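PbSGBP-B lipoprotein (Prevotella bryantii B14, PDB 6D2Y) probably binds polysaccharide at the bacterial cell surface as a magnesium-containing, multi-domain beta-sandwich lipoprotein encoded in a polysaccharide utilization locus. Local coordinates at residues 291-296 with 347-352; 284-289 with 340-345. All coordinates share one frame; numbering follows the deposited sequence.

Contact 1: residues 291-296 with 347-352; sequences ETYASH and VVDVNG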
ATOM      1  N   GLU A 291     -37.785  -1.820  -1.564  1.00 62.66           N
ATOM      2  CA  GLU A 291     -36.583  -1.561  -0.776  1.00 55.96           C
ATOM      3  C   GLU A 291     -36.087  -0.155  -1.085  1.00 55.79           C
ATOM      4  O   GLU A 291     -35.499   0.094  -2.137  1.00 64.68           O
ATOM      5  CB  GLU A 291     -35.513  -2.604  -1.071  1.00 53.97           C
ATOM      6  CG  GLU A 291     -34.255  -2.455  -0.227  1.00 51.15           C
ATOM      7  CD  GLU A 291     -34.555  -2.325   1.256  1.00 55.62           C
ATOM      8  OE1 GLU A 291     -34.609  -1.180   1.754  1.00 51.84           O
ATOM      9  OE2 GLU A 291     -34.733  -3.366   1.926  1.00 51.28           O
ATOM     10  N   THR A 292     -36.319   0.769  -0.156  1.00 52.72           N
ATOM     11  CA  THR A 292     -35.907   2.155  -0.321  1.00 57.17           C
ATOM     12  C   THR A 292     -34.491   2.421   0.170  1.00 57.31           C
ATOM     13  O   THR A 292     -33.946   3.493  -0.114  1.00 55.37           O
ATOM     14  CB  THR A 292     -36.871   3.081   0.424  1.00 62.53           C
ATOM     15  OG1 THR A 292     -36.823   2.784   1.826  1.00 62.98           O
ATOM     16  CG2 THR A 292     -38.295   2.887  -0.083  1.00 60.19           C
ATOM     17  N   TYR A 293     -33.890   1.474   0.894  1.00 59.49           N
ATOM     18  CA  TYR A 293     -32.602   1.672   1.558  1.00 53.59           C
ATOM     19  C   TYR A 293     -32.635   2.869   2.504  1.00 56.52           C
ATOM     20  O   TYR A 293     -31.606   3.500   2.761  1.00 54.49           O
ATOM     21  CB  TYR A 293     -31.460   1.810   0.547  1.00 53.61           C
ATOM     22  CG  TYR A 293     -31.295   0.599  -0.337  1.00 59.67           C
ATOM     23  CD1 TYR A 293     -30.793  -0.593   0.172  1.00 53.28           C
ATOM     24  CD2 TYR A 293     -31.646   0.642  -1.680  1.00 63.11           C
ATOM     25  CE1 TYR A 293     -30.647  -1.707  -0.635  1.00 63.10           C
ATOM     26  CE2 TYR A 293     -31.502  -0.465  -2.493  1.00 60.93           C
ATOM     27  CZ  TYR A 293     -31.002  -1.636  -1.967  1.00 61.81           C
ATOM     28  OH  TYR A 293     -30.859  -2.739  -2.776  1.00 67.17           O
ATOM     29  N   ALA A 294     -33.823   3.194   3.023  1.00 55.34           N
ATOM     30  CA  ALA A 294     -33.922   4.178   4.093  1.00 54.73           C
ATOM     31  C   ALA A 294     -33.240   3.694   5.363  1.00 59.52           C
ATOM     32  O   ALA A 294     -32.860   4.514   6.204  1.00 62.90           O
ATOM     33  CB  ALA A 294     -35.389   4.506   4.375  1.00 47.98           C
ATOM     34  N   SER A 295     -33.087   2.380   5.517  1.00 59.35           N
ATOM     35  CA  SER A 295     -32.302   1.777   6.581  1.00 54.79           C
ATOM     36  C   SER A 295     -31.321   0.797   5.954  1.00 49.16           C
ATOM     37  O   SER A 295     -31.686   0.039   5.049  1.00 44.48           O
ATOM     38  CB  SER A 295     -33.196   1.064   7.603  1.00 56.63           C
ATOM     39  OG  SER A 295     -32.434   0.573   8.692  1.00 56.39           O
ATOM     40  N   HIS A 296     -30.075   0.824   6.435  1.00 44.83           N
ATOM     41  CA  HIS A 296     -28.971   0.033   5.898  1.00 42.67           C
ATOM     42  C   HIS A 296     -28.738   0.369   4.431  1.00 42.73           C
ATOM     43  O   HIS A 296     -29.104  -0.417   3.548  1.00 47.91           O
ATOM     44  CB  HIS A 296     -29.234  -1.465   6.062  1.00 48.86           C
ATOM     45  CG  HIS A 296     -29.438  -1.894   7.481  1.00 53.80           C
ATOM     46  ND1 HIS A 296     -29.972  -3.119   7.818  1.00 56.27           N
ATOM     47  CD2 HIS A 296     -29.174  -1.265   8.650  1.00 54.50           C
ATOM     48  CE1 HIS A 296     -30.032  -3.225   9.133  1.00 57.26           C
ATOM     49  NE2 HIS A 296     -29.553  -2.114   9.661  1.00 56.63           N
ATOM     50  N   VAL A 347     -38.054  -9.054  -3.883  1.00 69.23           N
ATOM     51  CA  VAL A 347     -38.351  -7.638  -3.719  1.00 71.45           C
ATOM     52  C   VAL A 347     -37.518  -6.832  -4.707  1.00 69.64           C
ATOM     53  O   VAL A 347     -36.353  -7.154  -4.974  1.00 68.10           O
ATOM     54  CB  VAL A 347     -38.076  -7.208  -2.266  1.00 66.33           C
ATOM     55  CG1 VAL A 347     -38.087  -5.691  -2.125  1.00 63.34           C
ATOM     56  CG2 VAL A 347     -39.086  -7.847  -1.320  1.00 65.11           C
ATOM     57  N   VAL A 348     -38.120  -5.792  -5.278  1.00 60.42           N
ATOM     58  CA  VAL A 348     -37.408  -4.852  -6.137  1.00 67.74           C
ATOM     59  C   VAL A 348     -37.186  -3.559  -5.363  1.00 69.27           C
ATOM     60  O   VAL A 348     -38.029  -3.152  -4.554  1.00 70.89           O
ATOM     61  CB  VAL A 348     -38.156  -4.596  -7.461  1.00 72.25           C
ATOM     62  CG1 VAL A 348     -38.438  -5.914  -8.166  1.00 79.65           C
ATOM     63  CG2 VAL A 348     -39.449  -3.838  -7.217  1.00 77.48           C
ATOM     64  N   ASP A 349     -36.038  -2.926  -5.597  1.00 60.95           N
ATOM     65  CA  ASP A 349     -35.671  -1.704  -4.902  1.00 65.18           C
ATOM     66  C   ASP A 349     -35.963  -0.493  -5.787  1.00 71.36           C
ATOM     67  O   ASP A 349     -36.518  -0.613  -6.882  1.00 71.77           O
ATOM     68  CB  ASP A 349     -34.202  -1.761  -4.462  1.00 71.43           C
ATOM     69  CG  ASP A 349     -33.239  -1.993  -5.619  1.00 76.02           C
ATOM     70  OD1 ASP A 349     -33.670  -1.993  -6.791  1.00 82.13           O
ATOM     71  OD2 ASP A 349     -32.033  -2.177  -5.347  1.00 75.97           O
ATOM     72  N   VAL A 350     -35.571   0.690  -5.316  1.00 76.57           N
ATOM     73  CA  VAL A 350     -35.851   1.940  -6.017  1.00 82.00           C
ATOM     74  C   VAL A 350     -34.980   2.062  -7.261  1.00 84.20           C
ATOM     75  O   VAL A 350     -35.067   3.051  -7.997  1.00 85.24           O
ATOM     76  CB  VAL A 350     -35.646   3.151  -5.088  1.00 82.72           C
ATOM     77  CG1 VAL A 350     -36.511   3.014  -3.848  1.00 81.42           C
ATOM     78  CG2 VAL A 350     -34.179   3.278  -4.706  1.00 82.17           C
ATOM     79  N   ASN A 351     -34.130   1.067  -7.501  1.00 86.50           N
ATOM     80  CA  ASN A 351     -33.259   1.043  -8.668  1.00 79.18           C
ATOM     81  C   ASN A 351     -33.680  -0.006  -9.689  1.00 72.81           C
ATOM     82  O   ASN A 351     -32.977  -0.206 -10.685  1.00 75.66           O
ATOM     83  CB  ASN A 351     -31.810   0.808  -8.237  1.00 71.62           C
ATOM     84  CG  ASN A 351     -31.334   1.823  -7.215  1.00 77.92           C
ATOM     85  OD1 ASN A 351     -31.775   2.972  -7.215  1.00 78.25           O
ATOM     86  ND2 ASN A 351     -30.431   1.401  -6.336  1.00 79.92           N
ATOM     87  N   GLY A 352     -34.808  -0.678  -9.469  1.00 68.47           N
ATOM     88  CA  GLY A 352     -35.287  -1.685 -10.393  1.00 65.33           C
ATOM     89  C   GLY A 352     -34.592  -3.024 -10.304  1.00 69.25           C
ATOM     90  O   GLY A 352     -34.800  -3.872 -11.180  1.00 72.92           O
TER
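The side chains of Y293 and D349 meet where two long loops of the family's xyloglucan-binding domain, a beta-sandwich, are joined by a single beta bridge between E291 and D349. The phenol OH of Y293 donates to D349 OD2 over 2.9 Å, using the anti lone pair of that oxygen. D349 OD2 lies at the edge of the ring, in its plane, while the carboxylate is turned 63° from the ring; D349 CB also packs 3.6 Å from Y293 CE2.

Two backbone links make the bridge, in the parallel pattern, with E291 bonded to the residues before and after D349. E291 N donates to V348 O at 3.3 Å in a fairly straight bond, and V350 N returns one to E291 O at 3.2 Å that is more bent, 136° at the hydrogen. E291 CB rests against D349 CB, and V347 CG1 lies near E291 N and CB. Exposed V350 brings its CG1 to T292 CA at 3.7 Å.

The second shell fixes both partners of the tyrosine–aspartate pair. With CG anti to its backbone N (chi1 -177°) and a bend at chi2, the E291 chain doubles back so that CG lies over one face of the Y293 ring, offset toward the rim, and OE1 accepts from Y293 N. The other oxygen, OE2, takes the backbone N of N286. D349 divides its carboxylate in a similar way. While OD2 faces the tyrosine, OD1 accepts from V353 N and, in an Asx turn, from N351 N, within a type I turn from D349 to G352. An ST turn occupies the other loop, where A294 N donates to T292 OG1. In the Asx turn, N351 N stands above the carboxylate plane, 3.2 Å from D349 OD1.

Contact 2: residues 284-289 with 340-345; sequences AGNWAN and ISLGNA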
ATOM      1  N   ALA A 284     -27.094  -4.773   2.468  1.00 46.23           N
ATOM      2  CA  ALA A 284     -27.890  -3.562   2.324  1.00 48.24           C
ATOM      3  C   ALA A 284     -29.377  -3.894   2.332  1.00 42.09           C
ATOM      4  O   ALA A 284     -29.801  -4.945   1.841  1.00 46.09           O
ATOM      5  CB  ALA A 284     -27.523  -2.834   1.031  1.00 52.00           C
ATOM      6  N   GLY A 285     -30.167  -2.991   2.894  1.00 42.54           N
ATOM      7  CA  GLY A 285     -31.599  -3.166   3.014  1.00 46.09           C
ATOM      8  C   GLY A 285     -32.004  -3.537   4.431  1.00 53.67           C
ATOM      9  O   GLY A 285     -31.182  -3.868   5.285  1.00 56.13           O
ATOM     10  N   ASN A 286     -33.312  -3.471   4.670  1.00 52.56           N
ATOM     11  CA  ASN A 286     -33.867  -3.813   5.977  1.00 49.25           C
ATOM     12  C   ASN A 286     -35.335  -4.214   5.823  1.00 52.27           C
ATOM     13  O   ASN A 286     -36.241  -3.623   6.410  1.00 55.05           O
ATOM     14  CB  ASN A 286     -33.687  -2.652   6.953  1.00 48.43           C
ATOM     15  CG  ASN A 286     -33.898  -3.063   8.402  1.00 55.37           C
ATOM     16  OD1 ASN A 286     -33.728  -4.229   8.760  1.00 53.60           O
ATOM     17  ND2 ASN A 286     -34.256  -2.101   9.244  1.00 59.94           N
ATOM     18  N   TRP A 287     -35.577  -5.250   5.017  1.00 56.81           N
ATOM     19  CA  TRP A 287     -36.897  -5.873   4.877  1.00 56.09           C
ATOM     20  C   TRP A 287     -37.961  -4.891   4.389  1.00 53.85           C
ATOM     21  O   TRP A 287     -39.130  -4.991   4.771  1.00 50.31           O
ATOM     22  CB  TRP A 287     -37.349  -6.522   6.191  1.00 52.97           C
ATOM     23  CG  TRP A 287     -36.327  -7.411   6.832  1.00 52.34           C
ATOM     24  CD1 TRP A 287     -35.366  -7.043   7.727  1.00 46.16           C
ATOM     25  CD2 TRP A 287     -36.169  -8.820   6.631  1.00 54.29           C
ATOM     26  NE1 TRP A 287     -34.617  -8.136   8.093  1.00 49.27           N
ATOM     27  CE2 TRP A 287     -35.092  -9.240   7.434  1.00 47.31           C
ATOM     28  CE3 TRP A 287     -36.837  -9.769   5.848  1.00 61.55           C
ATOM     29  CZ2 TRP A 287     -34.664 -10.565   7.477  1.00 51.60           C
ATOM     30  CZ3 TRP A 287     -36.410 -11.082   5.890  1.00 62.53           C
ATOM     31  CH2 TRP A 287     -35.334 -11.469   6.699  1.00 59.40           C
ATOM     32  N   ALA A 288     -37.580  -3.945   3.536  1.00 50.14           N
ATOM     33  CA  ALA A 288     -38.522  -2.989   2.967  1.00 56.62           C
ATOM     34  C   ALA A 288     -38.989  -3.472   1.603  1.00 62.35           C
ATOM     35  O   ALA A 288     -38.214  -4.032   0.827  1.00 64.30           O
ATOM     36  CB  ALA A 288     -37.895  -1.600   2.842  1.00 60.38           C
ATOM     37  N   ASN A 289     -40.277  -3.248   1.315  1.00 65.64           N
ATOM     38  CA  ASN A 289     -40.888  -3.670   0.059  1.00 65.17           C
ATOM     39  C   ASN A 289     -41.848  -2.575  -0.393  1.00 64.54           C
ATOM     40  O   ASN A 289     -42.973  -2.478   0.125  1.00 59.67           O
ATOM     41  CB  ASN A 289     -41.610  -5.006   0.216  1.00 71.23           C
ATOM     42  CG  ASN A 289     -42.175  -5.528  -1.095  1.00 71.41           C
ATOM     43  OD1 ASN A 289     -41.774  -5.084  -2.170  1.00 65.94           O
ATOM     44  ND2 ASN A 289     -43.113  -6.467  -1.012  1.00 76.75           N
ATOM     45  N   ILE A 340     -27.082 -10.325  -2.997  1.00 49.32           N
ATOM     46  CA  ILE A 340     -27.334 -10.427  -1.565  1.00 49.47           C
ATOM     47  C   ILE A 340     -28.013  -9.144  -1.107  1.00 52.08           C
ATOM     48  O   ILE A 340     -27.699  -8.052  -1.587  1.00 51.53           O
ATOM     49  CB  ILE A 340     -26.022 -10.693  -0.785  1.00 50.38           C
ATOM     50  CG1 ILE A 340     -26.301 -10.826   0.713  1.00 44.42           C
ATOM     51  CG2 ILE A 340     -25.000  -9.596  -1.051  1.00 51.51           C
ATOM     52  CD1 ILE A 340     -27.200 -11.988   1.057  1.00 44.47           C
ATOM     53  N   SER A 341     -28.951  -9.290  -0.174  1.00 51.40           N
ATOM     54  CA  SER A 341     -29.628  -8.157   0.440  1.00 49.82           C
ATOM     55  C   SER A 341     -30.270  -8.640   1.731  1.00 49.80           C
ATOM     56  O   SER A 341     -30.495  -9.838   1.918  1.00 48.99           O
ATOM     57  CB  SER A 341     -30.679  -7.547  -0.495  1.00 46.76           C
ATOM     58  OG  SER A 341     -31.703  -8.483  -0.786  1.00 49.16           O
ATOM     59  N   LEU A 342     -30.555  -7.697   2.624  1.00 44.09           N
ATOM     60  CA  LEU A 342     -31.213  -8.014   3.890  1.00 40.24           C
ATOM     61  C   LEU A 342     -32.716  -7.884   3.687  1.00 45.72           C
ATOM     62  O   LEU A 342     -33.274  -6.788   3.774  1.00 46.51           O
ATOM     63  CB  LEU A 342     -30.725  -7.106   5.011  1.00 41.65           C
ATOM     64  CG  LEU A 342     -31.332  -7.444   6.375  1.00 46.76           C
ATOM     65  CD1 LEU A 342     -30.796  -8.773   6.889  1.00 53.25           C
ATOM     66  CD2 LEU A 342     -31.089  -6.334   7.384  1.00 41.87           C
ATOM     67  N   GLY A 343     -33.374  -9.004   3.416  1.00 46.65           N
ATOM     68  CA  GLY A 343     -34.807  -8.995   3.201  1.00 47.70           C
ATOM     69  C   GLY A 343     -35.248 -10.279   2.523  1.00 49.40           C
ATOM     70  O   GLY A 343     -34.530 -11.277   2.525  1.00 57.99           O
ATOM     71  N   ASN A 344     -36.445 -10.225   1.950  1.00 54.31           N
ATOM     72  CA  ASN A 344     -36.997 -11.356   1.224  1.00 56.85           C
ATOM     73  C   ASN A 344     -36.535 -11.328  -0.227  1.00 58.23           C
ATOM     74  O   ASN A 344     -36.304 -10.264  -0.809  1.00 55.71           O
ATOM     75  CB  ASN A 344     -38.527 -11.349   1.283  1.00 58.24           C
ATOM     76  CG  ASN A 344     -39.060 -11.755   2.645  1.00 64.06           C
ATOM     77  OD1 ASN A 344     -38.843 -12.878   3.101  1.00 71.41           O
ATOM     78  ND2 ASN A 344     -39.768 -10.841   3.299  1.00 61.09           N
ATOM     79  N   ALA A 345     -36.393 -12.517  -0.806  1.00 56.97           N
ATOM     80  CA  ALA A 345     -36.049 -12.625  -2.216  1.00 59.83           C
ATOM     81  C   ALA A 345     -37.234 -12.214  -3.081  1.00 63.79           C
ATOM     82  O   ALA A 345     -38.392 -12.465  -2.736  1.00 69.83           O
ATOM     83  CB  ALA A 345     -35.624 -14.054  -2.552  1.00 60.95           C
TER
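From A284 to W287 and from S341 to N344 the backbones run in nearly the same direction, 13° apart, without forming a regular strand pair. Two hydrogen bonds tie them. L342 N donates to A284 O at 3.0 Å in a bond almost straight at the hydrogen, 174°, although the donor stands well above the carbonyl plane. L342 O then accepts from W287 N, also at 3.0 Å. L342 is thus held at both its N and its O, but by residues three apart, so the regular pattern of parallel strands is not met. Between these bonds G285 turns its carbonyl toward the leucine side chain, and G285 O lies 3.2 Å from L342 CD2.

The paired pieces follow strands 279-282 and 330-335, which belong to one four-stranded antiparallel sheet of the beta-sandwich, so the contact joins two loops that leave that sheet and extend to the periphery of the domain. A284 N bonds to S423 OG at the start of strand 423-428, the strand lying between those two.

W287 lays its indole across the second loop. One ring face receives the CA of G343, which sits 3.8 Å from the centroid of the six-membered ring in a CH-pi contact and is offset toward the rim. At the pyrrole end, NE1 comes within 3.8 Å of L342 CG, which stands anti to its own backbone N (chi1 -177°) and so lies near both that NE1 and G285 O; the two side chains cross obliquely. The amide of N344 comes up to the benzo part, ND2 at 4.0 Å from W287 CE3. L342 lies side by side with N286 and points the same way; its CD2 approaches N286 OD1 at 3.6 Å.

Overall arrangement
The two contacts illustrate how long loops can be paired at successive points without a regular sheet. Their centres are 8 Å apart, and their segments alternate along the chain: 284-289 and 291-296 fall between strand 279-282 and helix 299-302. Segments 340-345 and 347-352 come later, between strands 330-335 and 372-374. Contact 2 is the more buried, contact 1 partly so. A probable backbone bond from G285 N to H296 O links them, as does a weak one between S295 OG and N286 ND2. The combined patch lies about 35 Å from the chain centre, within the xyloglucan-binding domain and away from the magnesium ion, and unites loops from one sheet at the domain's periphery.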